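Local coordinates for protein alcohol oxidase (Myceliophthora thermophila, PDB 6F74) that is a flavin-dependent oxidoreductase of the VAO type that binds FAD and probably oxidises an organic substrate with oxygen as electron acceptor, at residues Q339-L344 with V470-G475; S345-A350 with V389-N394; H251-G256 with W376-R381; L316-R321 with A335-Q340; P442-D447 with K532-T537. All coordinates share one frame; numbering follows the deposited sequence.

Contact 1. Residues Q339-L344 with V470-G475; sequences QQLPAL and VLLVSG
Leu341 has CG anti to its carbonyl carbon (chi1 -66°) with CD1 extended beyond it, while Val470 sets CG1 opposite its own backbone N (chi1 175°). Both branches therefore reach across the gap and meet tip to tip, Leu341 CD1 lying 3.5 Å from Val470 CG1. One strand step on, Leu472 sends its CD1 up against the helix backbone and stops 4.1 Å from Leu341 O. Leu472 CD1 is also 4.3 Å from Leu341 CB, so one leucine of the helix is covered by two side chains of the strand; no hydrogen bond crosses the contact, which rests on van der Waals packing. Helix 328-346 is bent here, since Pro342 has no N-H to give to the preceding turn and Ala343 N also lacks its partner there. The helix lies on one face of the seven-stranded antiparallel sheet, consistent with the two-layer cap domain of VAO-type flavoproteins. Between Val470 and Leu472, Leu471 points away from the helix and touches His246, an FAD-binding residue, consistent with the strand lying between the helix and the flavin side. Phe498 of the neighbouring strand adjoins both Leu341 and Leu472 and extends the buried apolar layer. The strand ends in an inverse gamma turn centred on Leu472, where Val473 N makes a weak bond to Leu471 O at 2.9 Å.

Contact 2. Residues S345-A350 with V389-N394; sequences SNNGVA and VAPLMN
Apolar packing joins Val349 of strand 349-356 to Val389 of helix 382-396. The two side chains meet at about a right angle, methyl on methyl, with Val349 CG2 at 4.1 Å from Val389 CG1. In Val389 the CB points away from segment 345-350, and CG1 makes the touch because it stands opposite the carbonyl carbon (chi1 -62°). Phe375 and Thr377 of the neighbouring strand also pack on Val349.

The polar part centres on the amide of Asn347. Its ND2 is hydrogen-bonded to Ala388 O, just before the second segment, and this bond holds the side chain against the helix. In that position Asn347 ND2 also touches Pro391, 3.8 Å from CG and 4.0 Å from CD of that proline, a van der Waals contact on the partly exposed side.

Backbone bonds shape both partners. Helix 328-346 ends in a Schellman motif, in which Val349 N reaches back to Leu344 O. Inside that turn Gly348 N bonds to Ser345 O at 3.0 Å. Gly348 is the C-prime residue with positive phi (81°), a conformation in which a CB would press on the preceding carbonyl. The turn reverses the chain from the helix into the cap sheet, placing Asn347 and Val349 on the same neighbour. On the other partner, the helix is kinked at Pro391, yet Met393 N still bonds to Val389 O at 3.0 Å.

Contact 3. Residues H251-G256 with W376-R381; sequences HNFGLG and WTIGKR
Asn252 meets Ile378 with its amide, the two side chains crossing obliquely. With chi1 at -77°, CG of Asn252 stands opposite the carbonyl carbon, which carries OD1 to 3.7 Å from Ile378 CB. The other arm of the amide, Asn252 ND2, lies 4.1 Å from Ile378 CD1, so the branched side chain is touched by both ends of the group; ND2 also sits at the edge of the His251 ring, in its plane. Asn252 OD1 comes within 3.6 Å of Ile378 O, but two acceptors face each other there and no hydrogen bond forms. Ile378 has CG2 opposite its backbone N and sends it to Phe253 CE2 at 4.4 Å, an oblique approach to the ring. Here helix 250-253, within the FAD-binding region, abuts the end of strand 370-378 of the antiparallel cap sheet. The strand leaves through a type II turn from Thr377 to Lys380, with Gly379 taking the positive phi. With an alanine in place of Asn252 the amide is gone, and Ile378 CB and CD1 would probably be left beside a gap. Asn252 CB lies 3.7 Å above one face of the Phe253 ring, offset toward the rim, and His305 stacks on the ring.

Contact 4. Residues L316-R321 with A335-Q340; sequences LAIAPR and AVLHQQ
Leu337 of helix 328-346 is the residue that meets Leu316 and Ile318 of strand 311-320. Earlier in the helix segment, Ala335 packs on Tyr448 and Arg452 of helix 448-458. At Leu337, CG stands anti to the backbone N (chi1 173°), which carries the branch toward the strand. That single methyl serves both partners: Leu337 CD1 lies 4.0 Å from Leu316 CD2, the two leucines reaching toward each other tip to tip, and 4.3 Å from Ile318 CD1. Leu316 and Ile318 are two residues apart and so present their side chains on the same face of the strand. The backbones stay well separated, with 10.7 Å between the CA atoms of Ile318 and Leu337, and the side chains alone bridge the layers. His338 ND1 is bonded to Ile334 O, and Gln339 holds Leu445 O through NE2. Gln340 N bonds to Leu337 O at 3.0 Å and only weakly to Val336 O. Tyr371 of the adjacent strand touches all three of the packing residues and adds to the buried patch. The arrangement is a helix laid over the strand that precedes it, on one face of the antiparallel cap sheet, consistent with the two-layer alpha/beta cap domain of VAO-type oxidases.

Contact 5. Residues P442-D447 with K532-T537; sequences PEALTD and KLAPNT
Ala444, in a short 3-10 turn, fits against the C-terminal end of helix 512-533, where Leu533 ends the helix and Ala534 begins a type I beta turn. This is plain packing of a strand-to-helix loop, the link between strand 435-440 and helix 448-458, on the last turn of a neighbouring helix. The tight part is small and close. Ala444 CB lies only 3.2 Å from Leu533 O, and in return Leu533 CD1 approaches Ala444 O to 3.3 Å. Each residue thus sets a methyl beside the other's carbonyl. Leu533 owes this to chi1 of -180°, which places CG opposite its backbone N and beside its carbonyl carbon. The two alanine methyls also touch, CB of Ala444 being 4.1 Å from CB of Ala534, and the small side chains let the CA atoms of these residues come within 5.5 Å. Behind them Leu533 is backed by Val451 and Ala454 of helix 448-458. The outer side is looser: Glu443 and Thr446 of the loop, and Pro535 and Asn536 of the beta turn, are exposed to solvent. No hydrogen bond joins the two segments. The loop is instead braced from within, Leu445 N closing the 3-10 turn on Pro442 O at 3.0 Å, and at its far end Asp447 OD1 makes weak capping bonds to the N atoms of Asn449 and Lys450.

How the contacts relate
From the N terminus, the first segment of contact 3 opens a long loop before the first strand of the cap sheet. Contact 4 closes first, folding helix 328-346 back on strand 311-320, and is nested inside contact 3. Contact 1 opens on the same helix, sharing Gln339 and Gln340 with contact 4. Contact 2 opens next; contact 3 then closes at 376-381 and so crosses both. Contact 2 closes within contact 1, which ends at 470-475 after contact 5 has opened, so contacts 1 and 5 cross. Contact 5 closes last, at 532-537, joining the end of helix 512-533 to the loop after strand 435-440. Ser474 O to His251 ND1 ties contact 1 to the FAD-binding side.

Contact 1. Residues Q339-L344 with V470-G475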
# COMPACT_ATOMS: atom_id res chain seq x y z
N GLN A 339 19.31 9.69 12.41
CA GLN A 339 19.25 10.91 13.24
C GLN A 339 19.22 12.23 12.45
O GLN A 339 18.80 13.25 13.00
CB GLN A 339 20.44 10.97 14.20
CG GLN A 339 20.51 9.87 15.23
CD GLN A 339 21.64 10.11 16.21
OE1 GLN A 339 22.79 9.91 15.88
NE2 GLN A 339 21.31 10.52 17.42
N GLN A 340 19.72 12.21 11.21
CA GLN A 340 19.76 13.41 10.38
C GLN A 340 18.47 13.64 9.58
O GLN A 340 18.30 14.72 8.98
CB GLN A 340 20.92 13.34 9.41
CG GLN A 340 22.28 13.17 10.04
CD GLN A 340 22.55 14.23 11.10
OE1 GLN A 340 22.30 15.43 10.89
NE2 GLN A 340 23.05 13.80 12.24
N LEU A 341 17.57 12.66 9.56
CA LEU A 341 16.43 12.73 8.67
C LEU A 341 15.49 13.88 8.95
O LEU A 341 14.99 14.51 8.00
CB LEU A 341 15.66 11.38 8.59
CG LEU A 341 16.43 10.22 7.96
CD1 LEU A 341 15.51 9.01 7.84
CD2 LEU A 341 17.06 10.58 6.61
N PRO A 342 15.23 14.19 10.24
CA PRO A 342 14.30 15.28 10.49
C PRO A 342 14.80 16.63 9.98
O PRO A 342 14.01 17.40 9.43
CB PRO A 342 14.11 15.26 12.01
CG PRO A 342 14.38 13.84 12.38
CD PRO A 342 15.48 13.40 11.47
N ALA A 343 16.09 16.90 10.17
CA ALA A 343 16.69 18.11 9.62
C ALA A 343 16.53 18.15 8.10
O ALA A 343 16.12 19.16 7.52
CB ALA A 343 18.18 18.18 9.99
N LEU A 344 16.84 17.04 7.46
CA LEU A 344 16.63 16.90 6.02
C LEU A 344 15.17 17.17 5.63
O LEU A 344 14.91 17.96 4.71
CB LEU A 344 17.12 15.56 5.52
CG LEU A 344 18.55 15.59 5.01
CD1 LEU A 344 19.56 16.09 6.06
CD2 LEU A 344 18.93 14.21 4.48
N VAL A 470 13.53 3.13 4.48
CA VAL A 470 13.19 4.45 5.00
C VAL A 470 12.27 5.19 4.02
O VAL A 470 12.64 5.35 2.87
CB VAL A 470 14.45 5.30 5.20
CG1 VAL A 470 14.08 6.71 5.62
CG2 VAL A 470 15.28 4.70 6.32
N LEU A 471 11.09 5.63 4.49
CA LEU A 471 10.13 6.38 3.66
C LEU A 471 10.12 7.82 4.13
O LEU A 471 9.41 8.19 5.07
CB LEU A 471 8.73 5.78 3.79
CG LEU A 471 8.55 4.31 3.41
CD1 LEU A 471 9.16 3.43 4.48
CD2 LEU A 471 7.06 4.02 3.29
N LEU A 472 10.98 8.64 3.53
CA LEU A 472 11.09 10.02 3.95
C LEU A 472 9.98 10.78 3.21
O LEU A 472 10.22 11.46 2.22
CB LEU A 472 12.48 10.55 3.66
CG LEU A 472 12.78 11.96 4.16
CD1 LEU A 472 12.62 12.09 5.68
CD2 LEU A 472 14.18 12.34 3.72
N VAL A 473 8.77 10.62 3.71
CA VAL A 473 7.56 11.01 2.96
C VAL A 473 6.61 11.90 3.70
O VAL A 473 5.63 12.28 3.13
CB VAL A 473 6.79 9.77 2.44
CG1 VAL A 473 7.68 8.93 1.53
CG2 VAL A 473 6.26 8.93 3.57
N SER A 474 6.90 12.25 4.94
CA SER A 474 6.03 13.13 5.69
C SER A 474 6.83 14.39 5.98
O SER A 474 7.73 14.71 5.21
CB SER A 474 5.49 12.44 6.93
OG SER A 474 4.66 13.29 7.72
N GLY A 475 6.51 15.12 7.05
CA GLY A 475 7.06 16.43 7.27
C GLY A 475 6.39 17.44 6.35
O GLY A 475 5.42 17.12 5.68

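Contact 2. Residues S345-A350 with V389-N394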
# COMPACT_ATOMS: atom_id res chain seq x y z
N SER A 345 14.25 16.56 6.35
CA SER A 345 12.85 16.79 6.10
C SER A 345 12.48 18.26 6.25
O SER A 345 11.77 18.80 5.40
CB SER A 345 11.98 15.95 7.03
OG SER A 345 10.62 16.09 6.67
N ASN A 346 12.94 18.91 7.32
CA ASN A 346 12.75 20.35 7.50
C ASN A 346 13.31 21.22 6.36
O ASN A 346 12.81 22.30 6.10
CB ASN A 346 13.38 20.80 8.81
CG ASN A 346 13.08 22.25 9.11
OD1 ASN A 346 12.03 22.74 8.70
ND2 ASN A 346 14.02 22.96 9.81
N ASN A 347 14.36 20.74 5.71
CA ASN A 347 14.95 21.39 4.56
C ASN A 347 14.27 21.06 3.22
O ASN A 347 14.83 21.38 2.18
CB ASN A 347 16.46 21.01 4.46
CG ASN A 347 17.28 21.49 5.65
OD1 ASN A 347 16.86 22.38 6.36
ND2 ASN A 347 18.46 20.89 5.85
N GLY A 348 13.09 20.42 3.23
CA GLY A 348 12.41 20.07 1.97
C GLY A 348 12.87 18.82 1.23
O GLY A 348 12.60 18.66 0.03
N VAL A 349 13.55 17.92 1.95
CA VAL A 349 14.04 16.68 1.38
C VAL A 349 13.02 15.56 1.63
O VAL A 349 12.43 15.44 2.73
CB VAL A 349 15.43 16.28 1.95
CG1 VAL A 349 15.97 15.04 1.25
CG2 VAL A 349 16.43 17.40 1.77
N ALA A 350 12.83 14.74 0.61
CA ALA A 350 11.96 13.57 0.66
C ALA A 350 12.55 12.45 -0.19
O ALA A 350 13.45 12.67 -1.02
CB ALA A 350 10.56 13.92 0.20
N VAL A 389 20.91 18.69 2.04
CA VAL A 389 21.41 17.39 2.53
C VAL A 389 22.73 17.52 3.28
O VAL A 389 23.28 16.52 3.74
CB VAL A 389 21.55 16.32 1.40
CG1 VAL A 389 20.21 16.02 0.78
CG2 VAL A 389 22.58 16.72 0.31
N ALA A 390 23.22 18.75 3.44
CA ALA A 390 24.48 18.99 4.11
C ALA A 390 24.50 18.42 5.52
O ALA A 390 25.48 17.79 5.86
CB ALA A 390 24.83 20.47 4.10
N PRO A 391 23.42 18.60 6.32
CA PRO A 391 23.50 18.05 7.67
C PRO A 391 23.85 16.55 7.68
O PRO A 391 24.63 16.11 8.53
CB PRO A 391 22.09 18.30 8.24
CG PRO A 391 21.60 19.49 7.47
CD PRO A 391 22.10 19.22 6.09
N LEU A 392 23.32 15.81 6.71
CA LEU A 392 23.68 14.39 6.52
C LEU A 392 25.10 14.15 6.01
O LEU A 392 25.81 13.34 6.58
CB LEU A 392 22.69 13.67 5.58
CG LEU A 392 22.97 12.17 5.36
CD1 LEU A 392 23.08 11.36 6.63
CD2 LEU A 392 21.89 11.62 4.45
N MET A 393 25.51 14.83 4.95
CA MET A 393 26.89 14.61 4.41
C MET A 393 27.98 15.02 5.38
O MET A 393 29.01 14.35 5.50
CB MET A 393 27.07 15.30 3.05
CG MET A 393 26.02 14.89 2.02
SD MET A 393 25.93 13.11 1.72
CE MET A 393 24.71 12.55 2.81
N ASN A 394 27.71 16.10 6.12
CA ASN A 394 28.62 16.53 7.17
C ASN A 394 28.73 15.47 8.26
O ASN A 394 29.84 15.21 8.74
CB ASN A 394 28.16 17.86 7.78
CG ASN A 394 28.24 19.03 6.80
OD1 ASN A 394 28.92 18.99 5.77
ND2 ASN A 394 27.57 20.12 7.15

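Contact 3. Residues H251-G256 with W376-R381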
# COMPACT_ATOMS: atom_id res chain seq x y z
N HIS A 251 5.59 14.88 0.94
CA HIS A 251 6.20 15.88 1.82
C HIS A 251 5.82 17.30 1.37
O HIS A 251 5.43 18.15 2.18
CB HIS A 251 7.72 15.73 1.84
CG HIS A 251 8.41 16.89 2.50
ND1 HIS A 251 8.47 17.03 3.86
CD2 HIS A 251 8.98 18.01 1.98
CE1 HIS A 251 9.06 18.17 4.16
NE2 HIS A 251 9.37 18.79 3.03
N ASN A 252 5.95 17.56 0.09
CA ASN A 252 5.73 18.92 -0.43
C ASN A 252 4.28 19.31 -0.51
O ASN A 252 3.97 20.48 -0.26
CB ASN A 252 6.43 19.05 -1.77
CG ASN A 252 7.92 19.24 -1.65
OD1 ASN A 252 8.38 20.33 -1.94
ND2 ASN A 252 8.71 18.20 -1.25
N PHE A 253 3.38 18.37 -0.84
CA PHE A 253 1.98 18.73 -1.11
C PHE A 253 0.92 18.03 -0.26
O PHE A 253 -0.26 18.29 -0.42
CB PHE A 253 1.73 18.48 -2.57
CG PHE A 253 2.63 19.28 -3.48
CD1 PHE A 253 2.48 20.67 -3.57
CD2 PHE A 253 3.61 18.67 -4.22
CE1 PHE A 253 3.31 21.42 -4.37
CE2 PHE A 253 4.45 19.42 -5.03
CZ PHE A 253 4.32 20.79 -5.11
N GLY A 254 1.34 17.15 0.66
CA GLY A 254 0.42 16.42 1.52
C GLY A 254 0.29 14.96 1.16
O GLY A 254 0.53 14.56 0.02
N LEU A 255 -0.11 14.16 2.14
CA LEU A 255 -0.38 12.75 1.89
C LEU A 255 -1.60 12.58 0.99
O LEU A 255 -2.43 13.47 0.88
CB LEU A 255 -0.61 11.95 3.18
CG LEU A 255 0.55 11.29 3.97
CD1 LEU A 255 0.05 10.04 4.66
CD2 LEU A 255 1.80 10.93 3.22
N GLY A 256 -1.70 11.40 0.39
CA GLY A 256 -2.76 11.07 -0.56
C GLY A 256 -4.15 11.28 -0.00
O GLY A 256 -5.03 11.85 -0.64
N TRP A 376 15.35 13.73 -2.73
CA TRP A 376 15.15 14.88 -3.62
C TRP A 376 14.59 16.09 -2.91
O TRP A 376 13.94 15.97 -1.86
CB TRP A 376 14.23 14.50 -4.76
CG TRP A 376 13.06 13.60 -4.37
CD1 TRP A 376 11.91 13.96 -3.74
CD2 TRP A 376 12.96 12.20 -4.63
NE1 TRP A 376 11.10 12.87 -3.56
CE2 TRP A 376 11.71 11.78 -4.11
CE3 TRP A 376 13.79 11.26 -5.24
CZ2 TRP A 376 11.29 10.45 -4.19
CZ3 TRP A 376 13.38 9.96 -5.32
CH2 TRP A 376 12.12 9.56 -4.80
N THR A 377 14.88 17.24 -3.50
CA THR A 377 14.31 18.51 -3.10
C THR A 377 13.49 19.05 -4.27
O THR A 377 14.04 19.69 -5.19
CB THR A 377 15.41 19.54 -2.77
OG1 THR A 377 16.36 19.61 -3.85
CG2 THR A 377 16.12 19.17 -1.48
N ILE A 378 12.19 18.83 -4.22
CA ILE A 378 11.27 19.40 -5.20
C ILE A 378 11.25 20.91 -5.10
O ILE A 378 11.05 21.43 -4.01
CB ILE A 378 9.83 18.84 -5.03
CG1 ILE A 378 9.83 17.39 -5.53
CG2 ILE A 378 8.81 19.63 -5.84
CD1 ILE A 378 8.65 16.54 -5.04
N GLY A 379 11.45 21.60 -6.21
CA GLY A 379 11.44 23.05 -6.23
C GLY A 379 12.78 23.74 -6.03
O GLY A 379 12.83 24.96 -6.02
N LYS A 380 13.87 22.97 -5.90
CA LYS A 380 15.20 23.53 -5.62
C LYS A 380 16.24 23.05 -6.62
O LYS A 380 16.26 21.87 -6.98
CB LYS A 380 15.64 23.14 -4.22
CG LYS A 380 14.78 23.73 -3.09
CD LYS A 380 15.30 23.25 -1.73
CE LYS A 380 15.00 24.18 -0.57
NZ LYS A 380 13.59 24.13 -0.14
N ARG A 381 17.11 23.96 -7.05
CA ARG A 381 18.21 23.63 -7.98
C ARG A 381 19.33 23.00 -7.14
O ARG A 381 19.23 22.95 -5.93
CB ARG A 381 18.69 24.90 -8.71
CG ARG A 381 17.62 25.47 -9.63
CD ARG A 381 18.10 26.56 -10.58
NE ARG A 381 17.53 26.39 -11.93
CZ ARG A 381 16.25 26.62 -12.27
NH1 ARG A 381 15.34 27.07 -11.39
NH2 ARG A 381 15.85 26.39 -13.53

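Contact 4. Residues L316-R321 with A335-Q340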
# COMPACT_ATOMS: atom_id res chain seq x y z
N LEU A 316 22.70 8.58 -2.90
CA LEU A 316 23.72 8.31 -1.88
C LEU A 316 23.91 6.82 -1.78
O LEU A 316 22.94 6.10 -1.76
CB LEU A 316 23.31 8.84 -0.50
CG LEU A 316 24.27 8.58 0.69
CD1 LEU A 316 25.55 9.40 0.56
CD2 LEU A 316 23.58 8.91 2.00
N ALA A 317 25.15 6.37 -1.66
CA ALA A 317 25.43 4.97 -1.44
C ALA A 317 26.59 4.82 -0.47
O ALA A 317 27.58 5.55 -0.56
CB ALA A 317 25.74 4.27 -2.75
N ILE A 318 26.44 3.88 0.43
CA ILE A 318 27.37 3.66 1.54
C ILE A 318 27.64 2.17 1.62
O ILE A 318 26.70 1.38 1.70
CB ILE A 318 26.75 4.06 2.91
CG1 ILE A 318 26.17 5.47 2.86
CG2 ILE A 318 27.78 3.90 4.01
CD1 ILE A 318 25.40 5.89 4.08
N ALA A 319 28.91 1.80 1.65
CA ALA A 319 29.31 0.42 1.81
C ALA A 319 30.49 0.30 2.74
O ALA A 319 31.30 1.23 2.79
CB ALA A 319 29.70 -0.17 0.46
N PRO A 320 30.63 -0.86 3.42
CA PRO A 320 31.79 -1.12 4.25
C PRO A 320 33.06 -1.20 3.46
O PRO A 320 33.05 -1.74 2.37
CB PRO A 320 31.50 -2.51 4.86
CG PRO A 320 30.45 -3.12 4.07
CD PRO A 320 29.66 -1.96 3.49
N ARG A 321 34.13 -0.64 3.98
CA ARG A 321 35.46 -0.97 3.49
C ARG A 321 35.80 -2.36 3.94
O ARG A 321 36.50 -3.06 3.24
CB ARG A 321 36.53 -0.00 4.02
CG ARG A 321 36.37 1.39 3.46
CD ARG A 321 37.64 2.21 3.67
NE ARG A 321 37.29 3.59 3.35
CZ ARG A 321 37.40 4.17 2.15
NH1 ARG A 321 37.90 3.50 1.10
NH2 ARG A 321 37.03 5.43 1.99
N ALA A 335 22.60 4.39 11.65
CA ALA A 335 22.03 5.00 12.84
C ALA A 335 22.18 6.53 12.80
O ALA A 335 21.21 7.23 13.00
CB ALA A 335 22.67 4.42 14.09
N VAL A 336 23.39 7.02 12.51
CA VAL A 336 23.65 8.46 12.39
C VAL A 336 22.75 9.09 11.34
O VAL A 336 22.18 10.14 11.56
CB VAL A 336 25.14 8.77 12.05
CG1 VAL A 336 25.34 10.23 11.62
CG2 VAL A 336 26.04 8.47 13.23
N LEU A 337 22.65 8.44 10.18
CA LEU A 337 21.86 8.91 9.07
C LEU A 337 20.39 9.06 9.48
O LEU A 337 19.74 10.05 9.13
CB LEU A 337 21.98 7.95 7.87
CG LEU A 337 21.08 8.21 6.65
CD1 LEU A 337 21.77 7.78 5.36
CD2 LEU A 337 19.72 7.49 6.73
N HIS A 338 19.87 8.05 10.18
CA HIS A 338 18.51 8.13 10.70
C HIS A 338 18.33 9.38 11.57
O HIS A 338 17.31 10.06 11.46
CB HIS A 338 18.10 6.86 11.46
CG HIS A 338 17.63 5.75 10.57
ND1 HIS A 338 18.46 5.10 9.68
CD2 HIS A 338 16.43 5.14 10.46
CE1 HIS A 338 17.77 4.17 9.04
NE2 HIS A 338 16.53 4.18 9.49
N GLN A 339 19.31 9.69 12.41
CA GLN A 339 19.25 10.91 13.24
C GLN A 339 19.22 12.23 12.45
O GLN A 339 18.80 13.25 13.00
CB GLN A 339 20.44 10.97 14.20
CG GLN A 339 20.51 9.87 15.23
CD GLN A 339 21.64 10.11 16.21
OE1 GLN A 339 22.79 9.91 15.88
NE2 GLN A 339 21.31 10.52 17.42
N GLN A 340 19.72 12.21 11.21
CA GLN A 340 19.76 13.41 10.38
C GLN A 340 18.47 13.64 9.58
O GLN A 340 18.30 14.72 8.98
CB GLN A 340 20.92 13.34 9.41
CG GLN A 340 22.28 13.17 10.04
CD GLN A 340 22.55 14.23 11.10
OE1 GLN A 340 22.30 15.43 10.89
NE2 GLN A 340 23.05 13.80 12.24

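Contact 5. Residues P442-D447 with K532-T537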
# COMPACT_ATOMS: atom_id res chain seq x y z
N PRO A 442 10.79 13.03 15.69
CA PRO A 442 12.19 13.47 15.87
C PRO A 442 12.81 13.17 17.23
O PRO A 442 14.00 12.85 17.31
CB PRO A 442 12.13 14.98 15.67
CG PRO A 442 10.88 15.23 14.91
CD PRO A 442 9.91 14.14 15.29
N GLU A 443 11.99 13.29 18.27
CA GLU A 443 12.40 13.12 19.67
C GLU A 443 12.83 11.69 19.98
O GLU A 443 13.53 11.47 20.96
CB GLU A 443 11.25 13.50 20.65
CG GLU A 443 10.81 14.98 20.57
CD GLU A 443 9.79 15.27 19.47
OE1 GLU A 443 9.34 14.33 18.81
OE2 GLU A 443 9.48 16.45 19.22
N ALA A 444 12.39 10.72 19.18
CA ALA A 444 12.82 9.33 19.34
C ALA A 444 14.27 9.13 18.88
O ALA A 444 14.82 8.05 19.13
CB ALA A 444 11.90 8.40 18.57
N LEU A 445 14.89 10.14 18.26
CA LEU A 445 16.19 9.98 17.60
C LEU A 445 17.32 10.79 18.16
O LEU A 445 18.39 10.84 17.58
CB LEU A 445 16.04 10.37 16.12
CG LEU A 445 15.05 9.57 15.30
CD1 LEU A 445 14.79 10.35 14.02
CD2 LEU A 445 15.60 8.19 15.02
N THR A 446 17.12 11.45 19.29
CA THR A 446 18.11 12.36 19.82
C THR A 446 19.19 11.56 20.56
O THR A 446 20.35 12.00 20.63
CB THR A 446 17.47 13.39 20.76
OG1 THR A 446 16.94 12.73 21.90
CG2 THR A 446 16.33 14.17 20.06
N ASP A 447 18.84 10.38 21.09
CA ASP A 447 19.84 9.53 21.76
C ASP A 447 20.38 8.50 20.76
O ASP A 447 19.71 7.53 20.42
CB ASP A 447 19.22 8.82 22.98
CG ASP A 447 20.27 8.02 23.79
OD1 ASP A 447 21.14 7.38 23.17
OD2 ASP A 447 20.24 8.05 25.05
N LYS A 532 9.70 0.27 20.62
CA LYS A 532 10.55 0.75 21.71
C LYS A 532 11.28 2.03 21.34
O LYS A 532 11.40 2.94 22.17
CB LYS A 532 11.56 -0.31 22.13
CG LYS A 532 12.41 0.11 23.34
CD LYS A 532 13.23 -1.07 23.87
CE LYS A 532 14.15 -0.63 24.98
NZ LYS A 532 15.26 -1.61 25.14
N LEU A 533 11.78 2.11 20.11
CA LEU A 533 12.37 3.35 19.60
C LEU A 533 11.38 4.51 19.56
O LEU A 533 11.69 5.59 20.06
CB LEU A 533 12.90 3.14 18.20
CG LEU A 533 13.56 4.36 17.52
CD1 LEU A 533 14.76 4.84 18.32
CD2 LEU A 533 13.94 3.95 16.10
N ALA A 534 10.21 4.28 18.95
CA ALA A 534 9.16 5.31 18.86
C ALA A 534 7.83 4.83 19.42
O ALA A 534 6.96 4.41 18.67
CB ALA A 534 9.00 5.77 17.43
N PRO A 535 7.64 4.91 20.77
CA PRO A 535 6.46 4.28 21.37
C PRO A 535 5.17 5.08 21.30
O PRO A 535 4.11 4.54 21.58
CB PRO A 535 6.89 4.05 22.82
CG PRO A 535 7.82 5.19 23.10
CD PRO A 535 8.51 5.52 21.79
N ASN A 536 5.25 6.35 20.91
CA ASN A 536 4.09 7.25 20.95
C ASN A 536 3.48 7.54 19.61
O ASN A 536 2.65 8.43 19.54
CB ASN A 536 4.54 8.57 21.61
CG ASN A 536 5.10 8.35 23.00
OD1 ASN A 536 4.60 7.49 23.77
ND2 ASN A 536 6.14 9.11 23.34
N THR A 537 3.86 6.81 18.57
CA THR A 537 3.45 7.11 17.20
C THR A 537 2.44 6.08 16.65
O THR A 537 1.28 6.06 17.06
CB THR A 537 4.70 7.24 16.30
OG1 THR A 537 5.47 6.04 16.37
CG2 THR A 537 5.59 8.42 16.79